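Local coordinates for isomaltodextranase (Arthrobacter globiformis, PDB 5AWO), which hydrolyses alpha-1,6-glucosidic linkages in polysaccharides such as dextran, removing successive isomaltose units from the non-reducing chain ends, at residues 118-130 with 190-203. Numbering follows the deposited sequence.
Sequences KMKLGVYYNPLWV and FKDLGVPYLRIDFL
Val-123 and Leu-198 pair in parallel, and strands 120-124 and 197-200 run side by side with axes 4.7 Å apart at 16°. Val-123 N donates to Tyr-197 O (3.1 Å), and Arg-199 N returns a bond to Val-123 O (2.8 Å). On the face bearing Val-123 and Leu-198, the Phe-190 ring packs against Val-123. Val-123 CG1 lies over one face of its ring, 3.8 Å from the centroid, a CH-pi contact. CG1 is anti to the backbone N (chi1 173°), which leaves CG2 to pack on Val-195 CG2.

Tyr-124 and Arg-199 point to the other face. Past the strand ends the chain reaches the active site, where Tyr-124 OH donates to Asp-201 OD2 (2.6 Å), meeting it on the anti side and 25° out of the carboxylate plane. Ring and carboxylate stand nearly perpendicular. Asp-201 is probably the nucleophile; the bond from Tyr-124 would help to fix the rotation of its carboxylate. Asn-126 ND2 holds the backbone of the same residue, reaching Asp-201 O (2.8 Å) close to its own amide plane. Asn-126 OD1 accepts from Leu-128 N in an Asx turn, so both ends of the amide are used. The edge of the Trp-129 ring, at CZ2, meets Phe-202 CD2.

These are neighbouring strands of the parallel TIM barrel of family GH27. Strand 77-79 flanks 120-124, and strand 242-245 flanks 197-200. Outside the barrel, helix 107-116 packs on Leu-121, while helix 179-192 supplies Phe-190 and also covers Pro-127.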
ATOM      1  N   LYS A 118      22.495  -7.284   9.953  1.00 25.38           N
ATOM      2  CA  LYS A 118      21.535  -7.823   8.979  1.00 25.62           C
ATOM      3  C   LYS A 118      20.285  -6.920   8.829  1.00 23.69           C
ATOM      4  O   LYS A 118      19.175  -7.399   8.599  1.00 23.81           O
ATOM      5  CB  LYS A 118      21.098  -9.254   9.331  1.00 29.89           C
ATOM      6  CG  LYS A 118      22.222 -10.242   9.655  1.00 34.16           C
ATOM      7  CD  LYS A 118      21.640 -11.563  10.158  1.00 38.43           C
ATOM      8  CE  LYS A 118      22.639 -12.375  10.954  1.00 42.79           C
ATOM      9  NZ  LYS A 118      23.812 -12.780  10.139  1.00 45.32           N
ATOM     10  N   MET A 119      20.510  -5.612   8.921  1.00 20.92           N
ATOM     11  CA  MET A 119      19.425  -4.627   8.880  1.00 19.38           C
ATOM     12  C   MET A 119      19.762  -3.533   7.869  1.00 20.33           C
ATOM     13  O   MET A 119      20.908  -3.426   7.386  1.00 20.90           O
ATOM     14  CB  MET A 119      19.242  -4.028  10.264  1.00 20.23           C
ATOM     15  CG  MET A 119      18.708  -5.021  11.288  1.00 20.53           C
ATOM     16  SD  MET A 119      18.469  -4.346  12.914  1.00 21.12           S
ATOM     17  CE  MET A 119      17.051  -3.273  12.632  1.00 22.66           C
ATOM     18  N   LYS A 120      18.755  -2.708   7.576  1.00 19.39           N
ATOM     19  CA  LYS A 120      18.835  -1.637   6.588  1.00 20.00           C
ATOM     20  C   LYS A 120      18.297  -0.342   7.185  1.00 19.55           C
ATOM     21  O   LYS A 120      17.510  -0.346   8.148  1.00 17.97           O
ATOM     22  CB  LYS A 120      18.041  -1.997   5.346  1.00 21.53           C
ATOM     23  CG  LYS A 120      18.582  -3.228   4.611  1.00 25.40           C
ATOM     24  CD  LYS A 120      17.645  -3.736   3.524  1.00 28.93           C
ATOM     25  CE  LYS A 120      17.748  -5.261   3.375  1.00 32.49           C
ATOM     26  NZ  LYS A 120      16.876  -5.908   2.346  1.00 33.76           N
ATOM     27  N   LEU A 121      18.743   0.771   6.620  1.00 17.87           N
ATOM     28  CA  LEU A 121      18.296   2.100   6.999  1.00 16.57           C
ATOM     29  C   LEU A 121      17.079   2.553   6.222  1.00 16.18           C
ATOM     30  O   LEU A 121      17.068   2.545   5.002  1.00 15.90           O
ATOM     31  CB  LEU A 121      19.426   3.095   6.702  1.00 16.95           C
ATOM     32  CG  LEU A 121      19.162   4.569   7.007  1.00 17.29           C
ATOM     33  CD1 LEU A 121      18.982   4.817   8.490  1.00 18.08           C
ATOM     34  CD2 LEU A 121      20.296   5.417   6.439  1.00 18.55           C
ATOM     35  N   GLY A 122      16.044   2.997   6.947  1.00 14.99           N
ATOM     36  CA  GLY A 122      14.915   3.694   6.356  1.00 15.09           C
ATOM     37  C   GLY A 122      14.989   5.157   6.702  1.00 13.65           C
ATOM     38  O   GLY A 122      15.353   5.526   7.816  1.00 14.62           O
ATOM     39  N   VAL A 123      14.717   6.015   5.708  1.00 14.28           N
ATOM     40  CA  VAL A 123      14.827   7.444   5.904  1.00 14.12           C
ATOM     41  C   VAL A 123      13.499   8.173   5.709  1.00 13.72           C
ATOM     42  O   VAL A 123      12.834   7.988   4.701  1.00 13.82           O
ATOM     43  CB  VAL A 123      15.888   8.072   4.979  1.00 15.23           C
ATOM     44  CG1 VAL A 123      15.864   9.598   5.071  1.00 15.71           C
ATOM     45  CG2 VAL A 123      17.266   7.572   5.371  1.00 15.78           C
ATOM     46  N   TYR A 124      13.186   9.011   6.687  1.00 13.69           N
ATOM     47  CA  TYR A 124      12.108  10.007   6.565  1.00 13.27           C
ATOM     48  C   TYR A 124      12.708  11.309   6.046  1.00 13.33           C
ATOM     49  O   TYR A 124      13.537  11.932   6.702  1.00 14.55           O
ATOM     50  CB  TYR A 124      11.478  10.206   7.927  1.00 13.49           C
ATOM     51  CG  TYR A 124      10.443  11.303   8.072  1.00 13.81           C
ATOM     52  CD1 TYR A 124      10.798  12.646   8.161  1.00 13.68           C
ATOM     53  CD2 TYR A 124       9.092  10.992   8.216  1.00 14.28           C
ATOM     54  CE1 TYR A 124       9.855  13.647   8.326  1.00 14.84           C
ATOM     55  CE2 TYR A 124       8.164  11.997   8.424  1.00 14.95           C
ATOM     56  CZ  TYR A 124       8.547  13.309   8.480  1.00 14.56           C
ATOM     57  OH  TYR A 124       7.613  14.324   8.667  1.00 16.24           O
ATOM     58  N   TYR A 125      12.368  11.671   4.826  1.00 13.07           N
ATOM     59  CA  TYR A 125      12.664  13.016   4.335  1.00 12.90           C
ATOM     60  C   TYR A 125      11.821  13.322   3.120  1.00 13.16           C
ATOM     61  O   TYR A 125      11.420  12.443   2.389  1.00 14.08           O
ATOM     62  CB  TYR A 125      14.170  13.214   4.001  1.00 12.52           C
ATOM     63  CG  TYR A 125      14.607  14.633   4.287  1.00 12.87           C
ATOM     64  CD1 TYR A 125      14.814  15.065   5.595  1.00 13.20           C
ATOM     65  CD2 TYR A 125      14.840  15.549   3.248  1.00 13.56           C
ATOM     66  CE1 TYR A 125      15.166  16.370   5.885  1.00 13.55           C
ATOM     67  CE2 TYR A 125      15.177  16.859   3.530  1.00 13.45           C
ATOM     68  CZ  TYR A 125      15.365  17.264   4.842  1.00 13.39           C
ATOM     69  OH  TYR A 125      15.714  18.572   5.095  1.00 14.92           O
ATOM     70  N   ASN A 126      11.588  14.617   2.916  1.00 13.49           N
ATOM     71  CA  ASN A 126      10.865  15.095   1.751  1.00 13.71           C
ATOM     72  C   ASN A 126      11.879  15.837   0.890  1.00 13.12           C
ATOM     73  O   ASN A 126      12.420  16.842   1.325  1.00 13.33           O
ATOM     74  CB  ASN A 126       9.701  16.003   2.169  1.00 13.69           C
ATOM     75  CG  ASN A 126       8.832  16.405   1.000  1.00 13.64           C
ATOM     76  OD1 ASN A 126       9.348  16.601  -0.120  1.00 14.31           O
ATOM     77  ND2 ASN A 126       7.513  16.525   1.211  1.00 13.83           N
ATOM     78  N   PRO A 127      12.136  15.337  -0.333  1.00 12.95           N
ATOM     79  CA  PRO A 127      13.209  15.944  -1.142  1.00 14.18           C
ATOM     80  C   PRO A 127      12.840  17.278  -1.765  1.00 14.70           C
ATOM     81  O   PRO A 127      13.673  17.849  -2.501  1.00 15.17           O
ATOM     82  CB  PRO A 127      13.478  14.894  -2.185  1.00 14.44           C
ATOM     83  CG  PRO A 127      12.139  14.245  -2.387  1.00 13.64           C
ATOM     84  CD  PRO A 127      11.510  14.210  -1.025  1.00 13.58           C
ATOM     85  N   LEU A 128      11.646  17.800  -1.471  1.00 14.66           N
ATOM     86  CA  LEU A 128      11.318  19.178  -1.788  1.00 16.15           C
ATOM     87  C   LEU A 128      11.607  20.147  -0.650  1.00 15.84           C
ATOM     88  O   LEU A 128      11.327  21.352  -0.765  1.00 16.80           O
ATOM     89  CB  LEU A 128       9.877  19.330  -2.299  1.00 18.35           C
ATOM     90  CG  LEU A 128       9.911  19.250  -3.844  1.00 21.08           C
ATOM     91  CD1 LEU A 128      10.100  17.836  -4.326  1.00 20.91           C
ATOM     92  CD2 LEU A 128       8.642  19.816  -4.434  1.00 23.41           C
ATOM     93  N   TRP A 129      12.150  19.650   0.455  1.00 14.54           N
ATOM     94  CA  TRP A 129      12.641  20.505   1.510  1.00 15.21           C
ATOM     95  C   TRP A 129      14.034  20.974   1.130  1.00 16.59           C
ATOM     96  O   TRP A 129      14.869  20.156   0.686  1.00 17.65           O
ATOM     97  CB  TRP A 129      12.684  19.820   2.886  1.00 15.36           C
ATOM     98  CG  TRP A 129      11.347  19.704   3.567  1.00 14.57           C
ATOM     99  CD1 TRP A 129      10.312  20.566   3.487  1.00 15.05           C
ATOM    100  CD2 TRP A 129      10.936  18.656   4.438  1.00 14.43           C
ATOM    101  NE1 TRP A 129       9.250  20.110   4.265  1.00 14.84           N
ATOM    102  CE2 TRP A 129       9.615  18.934   4.845  1.00 14.56           C
ATOM    103  CE3 TRP A 129      11.562  17.508   4.926  1.00 13.85           C
ATOM    104  CZ2 TRP A 129       8.910  18.105   5.720  1.00 13.70           C
ATOM    105  CZ3 TRP A 129      10.851  16.663   5.764  1.00 14.56           C
ATOM    106  CH2 TRP A 129       9.532  16.967   6.155  1.00 14.98           C
ATOM    107  N   VAL A 130      14.285  22.259   1.348  1.00 16.07           N
ATOM    108  CA  VAL A 130      15.612  22.829   1.183  1.00 17.05           C
ATOM    109  C   VAL A 130      15.965  23.535   2.485  1.00 15.71           C
ATOM    110  O   VAL A 130      15.253  24.481   2.891  1.00 16.09           O
ATOM    111  CB  VAL A 130      15.628  23.827   0.001  1.00 16.90           C
ATOM    112  CG1 VAL A 130      17.049  24.262  -0.285  1.00 17.40           C
ATOM    113  CG2 VAL A 130      14.990  23.234  -1.251  1.00 17.53           C
ATOM    114  N   PHE A 190      19.825   9.059  -1.046  1.00 15.45           N
ATOM    115  CA  PHE A 190      19.424   8.040  -0.078  1.00 15.59           C
ATOM    116  C   PHE A 190      19.441   6.642  -0.658  1.00 15.83           C
ATOM    117  O   PHE A 190      19.915   5.701  -0.020  1.00 15.44           O
ATOM    118  CB  PHE A 190      18.047   8.396   0.532  1.00 15.06           C
ATOM    119  CG  PHE A 190      18.097   9.628   1.412  1.00 15.12           C
ATOM    120  CD1 PHE A 190      18.905   9.642   2.524  1.00 15.16           C
ATOM    121  CD2 PHE A 190      17.360  10.766   1.129  1.00 14.76           C
ATOM    122  CE1 PHE A 190      18.971  10.768   3.327  1.00 15.19           C
ATOM    123  CE2 PHE A 190      17.422  11.886   1.934  1.00 14.80           C
ATOM    124  CZ  PHE A 190      18.246  11.892   3.029  1.00 15.74           C
ATOM    125  N   LYS A 191      18.939   6.484  -1.880  1.00 15.42           N
ATOM    126  CA  LYS A 191      18.945   5.172  -2.522  1.00 16.30           C
ATOM    127  C   LYS A 191      20.369   4.600  -2.541  1.00 17.59           C
ATOM    128  O   LYS A 191      20.606   3.430  -2.257  1.00 17.99           O
ATOM    129  CB  LYS A 191      18.449   5.275  -3.947  1.00 18.32           C
ATOM    130  CG  LYS A 191      18.521   3.962  -4.693  1.00 21.30           C
ATOM    131  CD  LYS A 191      18.680   4.155  -6.171  1.00 26.55           C
ATOM    132  CE  LYS A 191      17.444   4.708  -6.790  1.00 27.62           C
ATOM    133  NZ  LYS A 191      17.667   4.854  -8.262  1.00 27.01           N
ATOM    134  N   ASP A 192      21.322   5.447  -2.897  1.00 17.13           N
ATOM    135  CA  ASP A 192      22.713   5.019  -3.045  1.00 18.99           C
ATOM    136  C   ASP A 192      23.346   4.638  -1.713  1.00 20.37           C
ATOM    137  O   ASP A 192      24.224   3.745  -1.676  1.00 21.90           O
ATOM    138  CB  ASP A 192      23.509   6.148  -3.692  1.00 17.51           C
ATOM    139  CG  ASP A 192      23.163   6.369  -5.152  1.00 16.76           C
ATOM    140  OD1 ASP A 192      22.522   5.539  -5.776  1.00 18.43           O
ATOM    141  OD2 ASP A 192      23.540   7.464  -5.683  1.00 16.73           O
ATOM    142  N   LEU A 193      22.947   5.314  -0.637  1.00 21.45           N
ATOM    143  CA  LEU A 193      23.362   4.972   0.731  1.00 23.31           C
ATOM    144  C   LEU A 193      22.884   3.591   1.170  1.00 23.84           C
ATOM    145  O   LEU A 193      23.345   3.084   2.208  1.00 27.98           O
ATOM    146  CB  LEU A 193      22.909   6.045   1.732  1.00 24.89           C
ATOM    147  CG  LEU A 193      23.639   7.385   1.725  1.00 25.69           C
ATOM    148  CD1 LEU A 193      22.850   8.484   2.415  1.00 26.05           C
ATOM    149  CD2 LEU A 193      25.026   7.288   2.348  1.00 27.53           C
ATOM    150  N   GLY A 194      22.019   2.970   0.380  1.00 22.49           N
ATOM    151  CA  GLY A 194      21.519   1.639   0.653  1.00 23.75           C
ATOM    152  C   GLY A 194      20.165   1.649   1.334  1.00 23.00           C
ATOM    153  O   GLY A 194      19.763   0.646   1.910  1.00 23.70           O
ATOM    154  N   VAL A 195      19.442   2.752   1.211  1.00 20.18           N
ATOM    155  CA  VAL A 195      18.094   2.884   1.800  1.00 18.34           C
ATOM    156  C   VAL A 195      17.024   2.236   0.915  1.00 17.17           C
ATOM    157  O   VAL A 195      16.873   2.599  -0.247  1.00 17.12           O
ATOM    158  CB  VAL A 195      17.808   4.385   1.988  1.00 17.30           C
ATOM    159  CG1 VAL A 195      16.363   4.644   2.388  1.00 16.33           C
ATOM    160  CG2 VAL A 195      18.732   4.982   3.007  1.00 18.76           C
ATOM    161  N   PRO A 196      16.246   1.262   1.445  1.00 17.92           N
ATOM    162  CA  PRO A 196      15.207   0.658   0.651  1.00 16.74           C
ATOM    163  C   PRO A 196      13.823   1.305   0.804  1.00 15.18           C
ATOM    164  O   PRO A 196      12.905   0.894   0.133  1.00 15.18           O
ATOM    165  CB  PRO A 196      15.152  -0.769   1.200  1.00 17.19           C
ATOM    166  CG  PRO A 196      15.419  -0.576   2.645  1.00 17.03           C
ATOM    167  CD  PRO A 196      16.450   0.522   2.711  1.00 17.44           C
ATOM    168  N   TYR A 197      13.724   2.336   1.634  1.00 15.07           N
ATOM    169  CA  TYR A 197      12.438   2.874   2.038  1.00 14.39           C
ATOM    170  C   TYR A 197      12.608   4.364   2.337  1.00 13.43           C
ATOM    171  O   TYR A 197      13.316   4.745   3.277  1.00 14.27           O
ATOM    172  CB  TYR A 197      11.991   2.150   3.296  1.00 14.72           C
ATOM    173  CG  TYR A 197      10.581   2.453   3.779  1.00 14.42           C
ATOM    174  CD1 TYR A 197       9.483   2.007   3.081  1.00 14.44           C
ATOM    175  CD2 TYR A 197      10.386   3.160   4.949  1.00 14.63           C
ATOM    176  CE1 TYR A 197       8.194   2.239   3.539  1.00 14.09           C
ATOM    177  CE2 TYR A 197       9.095   3.399   5.418  1.00 14.21           C
ATOM    178  CZ  TYR A 197       8.022   2.932   4.711  1.00 14.00           C
ATOM    179  OH  TYR A 197       6.732   3.151   5.174  1.00 15.56           O
ATOM    180  N   LEU A 198      11.938   5.199   1.536  1.00 14.09           N
ATOM    181  CA  LEU A 198      11.954   6.653   1.724  1.00 13.56           C
ATOM    182  C   LEU A 198      10.539   7.132   2.063  1.00 13.78           C
ATOM    183  O   LEU A 198       9.602   6.920   1.292  1.00 14.14           O
ATOM    184  CB  LEU A 198      12.497   7.340   0.474  1.00 14.22           C
ATOM    185  CG  LEU A 198      12.587   8.860   0.563  1.00 14.36           C
ATOM    186  CD1 LEU A 198      13.592   9.273   1.608  1.00 14.74           C
ATOM    187  CD2 LEU A 198      12.912   9.481  -0.800  1.00 16.15           C
ATOM    188  N   ARG A 199      10.417   7.767   3.221  1.00 12.62           N
ATOM    189  CA  ARG A 199       9.116   8.176   3.783  1.00 12.50           C
ATOM    190  C   ARG A 199       8.967   9.685   3.677  1.00 12.20           C
ATOM    191  O   ARG A 199       9.670  10.427   4.344  1.00 12.70           O
ATOM    192  CB  ARG A 199       8.993   7.688   5.230  1.00 13.26           C
ATOM    193  CG  ARG A 199       7.599   7.853   5.826  1.00 13.17           C
ATOM    194  CD  ARG A 199       7.420   6.967   7.049  1.00 13.36           C
ATOM    195  NE  ARG A 199       6.091   7.025   7.662  1.00 13.96           N
ATOM    196  CZ  ARG A 199       5.069   6.304   7.287  1.00 14.20           C
ATOM    197  NH1 ARG A 199       5.127   5.501   6.228  1.00 13.51           N
ATOM    198  NH2 ARG A 199       3.935   6.420   7.977  1.00 14.21           N
ATOM    199  N   ILE A 200       8.030  10.091   2.809  1.00 12.27           N
ATOM    200  CA  ILE A 200       7.939  11.477   2.342  1.00 12.95           C
ATOM    201  C   ILE A 200       6.642  12.079   2.893  1.00 13.10           C
ATOM    202  O   ILE A 200       5.557  11.752   2.416  1.00 13.31           O
ATOM    203  CB  ILE A 200       7.909  11.518   0.818  1.00 13.29           C
ATOM    204  CG1 ILE A 200       9.149  10.808   0.246  1.00 13.93           C
ATOM    205  CG2 ILE A 200       7.788  12.954   0.354  1.00 13.98           C
ATOM    206  CD1 ILE A 200       9.171  10.774  -1.272  1.00 14.75           C
ATOM    207  N   ASP A 201       6.777  13.001   3.857  1.00 13.57           N
ATOM    208  CA  ASP A 201       5.637  13.527   4.608  1.00 13.52           C
ATOM    209  C   ASP A 201       5.327  14.971   4.224  1.00 13.90           C
ATOM    210  O   ASP A 201       6.076  15.602   3.477  1.00 14.09           O
ATOM    211  CB  ASP A 201       6.018  13.438   6.103  1.00 13.68           C
ATOM    212  CG  ASP A 201       4.849  13.559   7.101  1.00 14.77           C
ATOM    213  OD1 ASP A 201       3.676  13.698   6.699  1.00 15.47           O
ATOM    214  OD2 ASP A 201       5.185  13.524   8.321  1.00 15.58           O
ATOM    215  N   PHE A 202       4.187  15.477   4.718  1.00 13.99           N
ATOM    216  CA  PHE A 202       3.763  16.869   4.516  1.00 14.23           C
ATOM    217  C   PHE A 202       3.502  17.209   3.053  1.00 15.39           C
ATOM    218  O   PHE A 202       3.534  18.373   2.641  1.00 15.28           O
ATOM    219  CB  PHE A 202       4.750  17.835   5.194  1.00 14.70           C
ATOM    220  CG  PHE A 202       4.686  17.756   6.702  1.00 14.40           C
ATOM    221  CD1 PHE A 202       3.665  18.389   7.388  1.00 14.52           C
ATOM    222  CD2 PHE A 202       5.592  17.017   7.412  1.00 15.52           C
ATOM    223  CE1 PHE A 202       3.566  18.303   8.756  1.00 15.46           C
ATOM    224  CE2 PHE A 202       5.505  16.914   8.794  1.00 14.91           C
ATOM    225  CZ  PHE A 202       4.481  17.559   9.468  1.00 15.08           C
ATOM    226  N   LEU A 203       3.100  16.182   2.317  1.00 15.39           N
ATOM    227  CA  LEU A 203       2.779  16.358   0.906  1.00 15.80           C
ATOM    228  C   LEU A 203       1.667  17.380   0.673  1.00 15.58           C
ATOM    229  O   LEU A 203       1.768  18.249  -0.195  1.00 15.74           O
ATOM    230  CB  LEU A 203       2.403  15.004   0.306  1.00 17.11           C
ATOM    231  CG  LEU A 203       3.583  14.066   0.128  1.00 17.55           C
ATOM    232  CD1 LEU A 203       3.085  12.657  -0.153  1.00 18.49           C
ATOM    233  CD2 LEU A 203       4.505  14.561  -0.979  1.00 17.80           C
TER
HETATM  234  O   HOH W   1      20.616   0.435   4.532  1.00 22.71           O